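Local coordinates for PROTEIN (hypothetical protein EF0366) (Enterococcus faecalis, PDB 1VPY) that is of unknown function and belongs to the DUF72 family, folding as a TIM barrel with bound zinc ions, at residues A[257-260]-A[261-264]; A[104-107]-A[108-112]. All coordinates share one frame; numbering follows the deposited sequence.

Both contacts are local stretches of one closed eight-stranded barrel. Contact 1 (257-264) joins the loop after the eighth strand to the start of helix 260-273; contact 2 (104-112) joins successive residues of one short helical turn on the path from the third strand to the fourth. Their centres lie about 28 Å apart and they share no element. Each is partly buried, with a face against the barrel and an exposed residue. The chemistry differs: contact 1 is mostly small and polar, with two alanines set against Leu-18, whereas contact 2 adds apolar chains, Met-105, Leu-108 and Ile-109, that pack inward against the strands.

Contact 1: residues A[257-260]-A[261-264]; sequences NNSG and GDAA
Ser-259, at the N-cap of helix 260-273, receives Ala-263 N on its carbonyl oxygen at 3.0 Å; the bond is nearly straight at 168° and lies in the carbonyl plane. Asp-262 N adds a weak, bent bond to the same oxygen. The next helical bond runs from Ala-264 N to Gly-260 O over 2.8 Å, so that Gly-260, without a side chain, takes part through its backbone. Three carbonyl and amide pairings thus turn the loop after the last barrel strand into a helix.

Asp-262 stands in the first turn, where an acidic residue is common because the helix start carries partial positive charge. With CG anti to its own carbonyl carbon (chi1 -73°), the carboxylate lies back along the incoming loop. There CB is 3.3 Å from Ser-259 O, and OD2 lies beside Ser-259 CB and Asn-258 O, an acceptor like itself with which it makes no hydrogen bond. The other oxygen, OD1, is hydrogen-bonded to His-228 ND1, and the side chain is about 7 Å from a bound zinc ion.

Ala-263 faces inward, its small methyl fitting a buried place between the loop and Leu-18 of strand 13-18. Asn-257 meets it from the loop: CG sits between the backbone N and the carbonyl carbon (chi1 54°), bringing OD1 to 3.6 Å from Ala-263 CA and 3.7 Å from its CB. These are simple packing contacts; the amide's ND2 is satisfied by Tyr-227 O.

The loop and helix start are therefore tied to each other by backbone bonds, and both are held to the segment around Tyr-227 and His-228 by the polar ends of Asn-257 and Asp-262.

Contact 2: residues A[104-107]-A[108-112]; sequences SMAP and LIESK
Met-105 O is gripped by two amides: Ile-109 N reaches it at 3.0 Å with an N-H...O angle of 168°, and Leu-108 N adds a weak bond. The Ile-109 amide approaches nearly along the C=O axis. This is the opening of helix 106-109, a single short turn in the beta-alpha-beta crossover of the TIM barrel, which follows helix 94-104 and leads to strand 114-120. A second helical bond, from Glu-110 N to Ala-106 O at 2.9 Å, continues the turn. Pro-107 fits here because a residue in the first turn of a helix needs no N-H for the intrahelical bonds.

The inward side is apolar. Met-105, present as selenomethionine, is buried and runs side by side with the buried Leu-108, its SE 4.2 Å from Leu-108 CD2. Ile-109 forms the partly exposed edge of this layer, with CD1 3.9 Å from Met-105 CB. Leu-108 and Met-105 together reach Val-60 of helix 57-65 and Met-75 of strand 72-76, while Ile-109 packs on Phe-117 and Leu-145; flexible or branched apolar chains suit this layer between helix and barrel.

Glu-110 belongs to the exposed side. Its chain, extended beyond CG, runs back alongside Ala-106, with OE1 3.6 Å from Ala-106 O.

Beyond it, Ser-111 turns its hydroxyl back on the helix. OG sits between the backbone N and the carbonyl carbon (chi1 75°), and there it bonds to Leu-108 O while accepting from Lys-113 N. Leu-108 O receives Ser-111 N as well, at 3.1 Å, on the same face of the carbonyl plane as the hydroxyl.

Contact 1: residues A[257-260]-A[261-264]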
ATOM      1  N   ASN A 257       8.885   3.527  -6.862  1.00 35.52           N
ATOM      2  CA  ASN A 257       9.400   4.052  -8.120  1.00 36.05           C
ATOM      3  C   ASN A 257      10.497   3.132  -8.618  1.00 36.62           C
ATOM      4  O   ASN A 257      11.126   2.423  -7.825  1.00 36.71           O
ATOM      5  CB  ASN A 257       9.908   5.488  -7.950  1.00 36.05           C
ATOM      6  CG  ASN A 257      10.915   5.624  -6.826  1.00 36.19           C
ATOM      7  OD1 ASN A 257      10.699   5.139  -5.711  1.00 36.99           O
ATOM      8  ND2 ASN A 257      12.027   6.284  -7.114  1.00 36.21           N
ATOM      9  N   ASN A 258      10.739   3.146  -9.924  1.00 37.16           N
ATOM     10  CA  ASN A 258      11.515   2.077 -10.526  1.00 37.80           C
ATOM     11  C   ASN A 258      13.027   2.127 -10.439  1.00 38.14           C
ATOM     12  O   ASN A 258      13.650   3.192 -10.382  1.00 38.19           O
ATOM     13  CB  ASN A 258      11.044   1.752 -11.941  1.00 37.93           C
ATOM     14  CG  ASN A 258       9.888   0.790 -11.945  1.00 37.77           C
ATOM     15  OD1 ASN A 258       9.606   0.134 -10.940  1.00 37.76           O
ATOM     16  ND2 ASN A 258       9.204   0.696 -13.075  1.00 39.07           N
ATOM     17  N   SER A 259      13.568   0.915 -10.508  1.00 38.62           N
ATOM     18  CA  SER A 259      14.857   0.518  -9.971  1.00 39.00           C
ATOM     19  C   SER A 259      14.833   0.583  -8.445  1.00 39.07           C
ATOM     20  O   SER A 259      14.635   1.650  -7.849  1.00 38.80           O
ATOM     21  CB  SER A 259      16.021   1.303 -10.561  1.00 39.16           C
ATOM     22  OG  SER A 259      17.239   0.712 -10.155  1.00 39.91           O
ATOM     23  N   GLY A 260      15.004  -0.586  -7.830  1.00 39.04           N
ATOM     24  CA  GLY A 260      15.104  -0.700  -6.384  1.00 39.18           C
ATOM     25  C   GLY A 260      16.221   0.169  -5.840  1.00 39.08           C
ATOM     26  O   GLY A 260      16.117   0.688  -4.730  1.00 39.36           O
ATOM     27  N   GLY A 261      17.285   0.322  -6.628  1.00 38.79           N
ATOM     28  CA  GLY A 261      18.382   1.219  -6.301  1.00 38.46           C
ATOM     29  C   GLY A 261      17.927   2.661  -6.166  1.00 38.37           C
ATOM     30  O   GLY A 261      18.420   3.385  -5.296  1.00 38.10           O
ATOM     31  N   ASP A 262      16.991   3.077  -7.024  1.00 38.36           N
ATOM     32  CA  ASP A 262      16.438   4.433  -6.989  1.00 38.36           C
ATOM     33  C   ASP A 262      15.522   4.625  -5.791  1.00 38.34           C
ATOM     34  O   ASP A 262      15.608   5.635  -5.088  1.00 38.26           O
ATOM     35  CB  ASP A 262      15.679   4.749  -8.280  1.00 38.51           C
ATOM     36  CG  ASP A 262      16.603   4.962  -9.459  1.00 38.99           C
ATOM     37  OD1 ASP A 262      17.591   5.715  -9.326  1.00 39.48           O
ATOM     38  OD2 ASP A 262      16.346   4.375 -10.528  1.00 39.57           O
ATOM     39  N   ALA A 263      14.647   3.644  -5.574  1.00 38.32           N
ATOM     40  CA  ALA A 263      13.750   3.621  -4.432  1.00 38.34           C
ATOM     41  C   ALA A 263      14.536   3.638  -3.118  1.00 38.57           C
ATOM     42  O   ALA A 263      14.234   4.432  -2.226  1.00 38.91           O
ATOM     43  CB  ALA A 263      12.840   2.406  -4.508  1.00 38.27           C
ATOM     44  N   ALA A 264      15.553   2.785  -3.013  1.00 38.51           N
ATOM     45  CA  ALA A 264      16.394   2.708  -1.816  1.00 38.77           C
ATOM     46  C   ALA A 264      17.213   3.973  -1.564  1.00 39.14           C
ATOM     47  O   ALA A 264      17.472   4.320  -0.416  1.00 39.29           O
ATOM     48  CB  ALA A 264      17.308   1.493  -1.878  1.00 38.33           C
TER

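Contact 2: residues A[104-107]-A[108-112]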
ATOM      1  N   SER A 104      -3.627 -18.655   4.002  1.00 43.08           N
ATOM      2  CA  SER A 104      -2.190 -18.560   3.778  1.00 43.07           C
ATOM      3  C   SER A 104      -1.592 -17.399   4.557  1.00 43.01           C
ATOM      4  O   SER A 104      -0.441 -17.462   4.977  1.00 43.04           O
ATOM      5  CB  SER A 104      -1.874 -18.414   2.291  1.00 43.06           C
ATOM      6  OG  SER A 104      -1.828 -17.057   1.897  1.00 43.31           O
HETATM    7  N   MSE A 105      -2.383 -16.350   4.753  1.00 43.03           N
HETATM    8  CA  MSE A 105      -1.922 -15.163   5.474  1.00 43.18           C
HETATM    9  C   MSE A 105      -2.015 -15.280   6.986  1.00 42.77           C
HETATM   10  O   MSE A 105      -1.625 -14.352   7.701  1.00 42.95           O
HETATM   11  CB  MSE A 105      -2.675 -13.916   5.006  1.00 43.59           C
HETATM   12  CG  MSE A 105      -2.293 -13.481   3.607  1.00 44.94           C
HETATM   13 SE   MSE A 105      -0.381 -13.077   3.457  1.00 49.50          SE
HETATM   14  CE  MSE A 105      -0.025 -13.856   1.643  1.00 45.60           C
ATOM     15  N   ALA A 106      -2.522 -16.416   7.463  1.00 42.30           N
ATOM     16  CA  ALA A 106      -2.711 -16.654   8.896  1.00 41.88           C
ATOM     17  C   ALA A 106      -1.476 -16.346   9.752  1.00 41.50           C
ATOM     18  O   ALA A 106      -1.597 -15.613  10.733  1.00 41.63           O
ATOM     19  CB  ALA A 106      -3.228 -18.079   9.164  1.00 41.74           C
ATOM     20  N   PRO A 107      -0.285 -16.878   9.385  1.00 41.15           N
ATOM     21  CA  PRO A 107       0.843 -16.669  10.292  1.00 40.98           C
ATOM     22  C   PRO A 107       1.273 -15.204  10.394  1.00 40.89           C
ATOM     23  O   PRO A 107       1.855 -14.816  11.400  1.00 41.01           O
ATOM     24  CB  PRO A 107       1.962 -17.517   9.666  1.00 40.89           C
ATOM     25  CG  PRO A 107       1.276 -18.443   8.734  1.00 40.86           C
ATOM     26  CD  PRO A 107       0.127 -17.662   8.210  1.00 41.07           C
ATOM     27  N   LEU A 108       0.989 -14.405   9.365  1.00 40.52           N
ATOM     28  CA  LEU A 108       1.250 -12.969   9.414  1.00 40.16           C
ATOM     29  C   LEU A 108       0.200 -12.239  10.261  1.00 40.21           C
ATOM     30  O   LEU A 108       0.538 -11.388  11.084  1.00 39.97           O
ATOM     31  CB  LEU A 108       1.332 -12.380   7.995  1.00 40.14           C
ATOM     32  CG  LEU A 108       1.375 -10.857   7.825  1.00 39.55           C
ATOM     33  CD1 LEU A 108       2.673 -10.266   8.346  1.00 38.91           C
ATOM     34  CD2 LEU A 108       1.174 -10.496   6.371  1.00 39.77           C
ATOM     35  N   ILE A 109      -1.066 -12.582  10.046  1.00 40.40           N
ATOM     36  CA  ILE A 109      -2.188 -11.985  10.770  1.00 40.57           C
ATOM     37  C   ILE A 109      -2.060 -12.218  12.282  1.00 40.73           C
ATOM     38  O   ILE A 109      -2.219 -11.291  13.081  1.00 40.88           O
ATOM     39  CB  ILE A 109      -3.531 -12.541  10.232  1.00 40.64           C
ATOM     40  CG1 ILE A 109      -3.841 -11.933   8.861  1.00 40.33           C
ATOM     41  CG2 ILE A 109      -4.680 -12.291  11.215  1.00 40.81           C
ATOM     42  CD1 ILE A 109      -4.867 -12.723   8.060  1.00 40.33           C
ATOM     43  N   GLU A 110      -1.752 -13.456  12.661  1.00 40.75           N
ATOM     44  CA  GLU A 110      -1.570 -13.829  14.060  1.00 40.71           C
ATOM     45  C   GLU A 110      -0.271 -13.285  14.661  1.00 40.42           C
ATOM     46  O   GLU A 110      -0.090 -13.310  15.882  1.00 40.83           O
ATOM     47  CB  GLU A 110      -1.607 -15.353  14.208  1.00 40.87           C
ATOM     48  CG  GLU A 110      -2.926 -15.996  13.808  1.00 41.89           C
ATOM     49  CD  GLU A 110      -2.793 -17.485  13.520  1.00 43.80           C
ATOM     50  OE1 GLU A 110      -1.650 -17.998  13.465  1.00 44.64           O
ATOM     51  OE2 GLU A 110      -3.838 -18.149  13.339  1.00 44.26           O
ATOM     52  N   SER A 111       0.624 -12.793  13.811  1.00 40.03           N
ATOM     53  CA  SER A 111       1.953 -12.368  14.254  1.00 39.76           C
ATOM     54  C   SER A 111       2.027 -10.926  14.732  1.00 39.47           C
ATOM     55  O   SER A 111       2.980 -10.558  15.422  1.00 39.53           O
ATOM     56  CB  SER A 111       2.981 -12.576  13.145  1.00 39.67           C
ATOM     57  OG  SER A 111       2.831 -11.592  12.140  1.00 39.93           O
ATOM     58  N   LYS A 112       1.036 -10.115  14.353  1.00 39.07           N
ATOM     59  CA  LYS A 112       1.021  -8.677  14.654  1.00 38.71           C
ATOM     60  C   LYS A 112       2.086  -7.880  13.875  1.00 38.42           C
ATOM     61  O   LYS A 112       2.359  -6.717  14.194  1.00 38.47           O
ATOM     62  CB  LYS A 112       1.131  -8.418  16.174  1.00 38.88           C
TER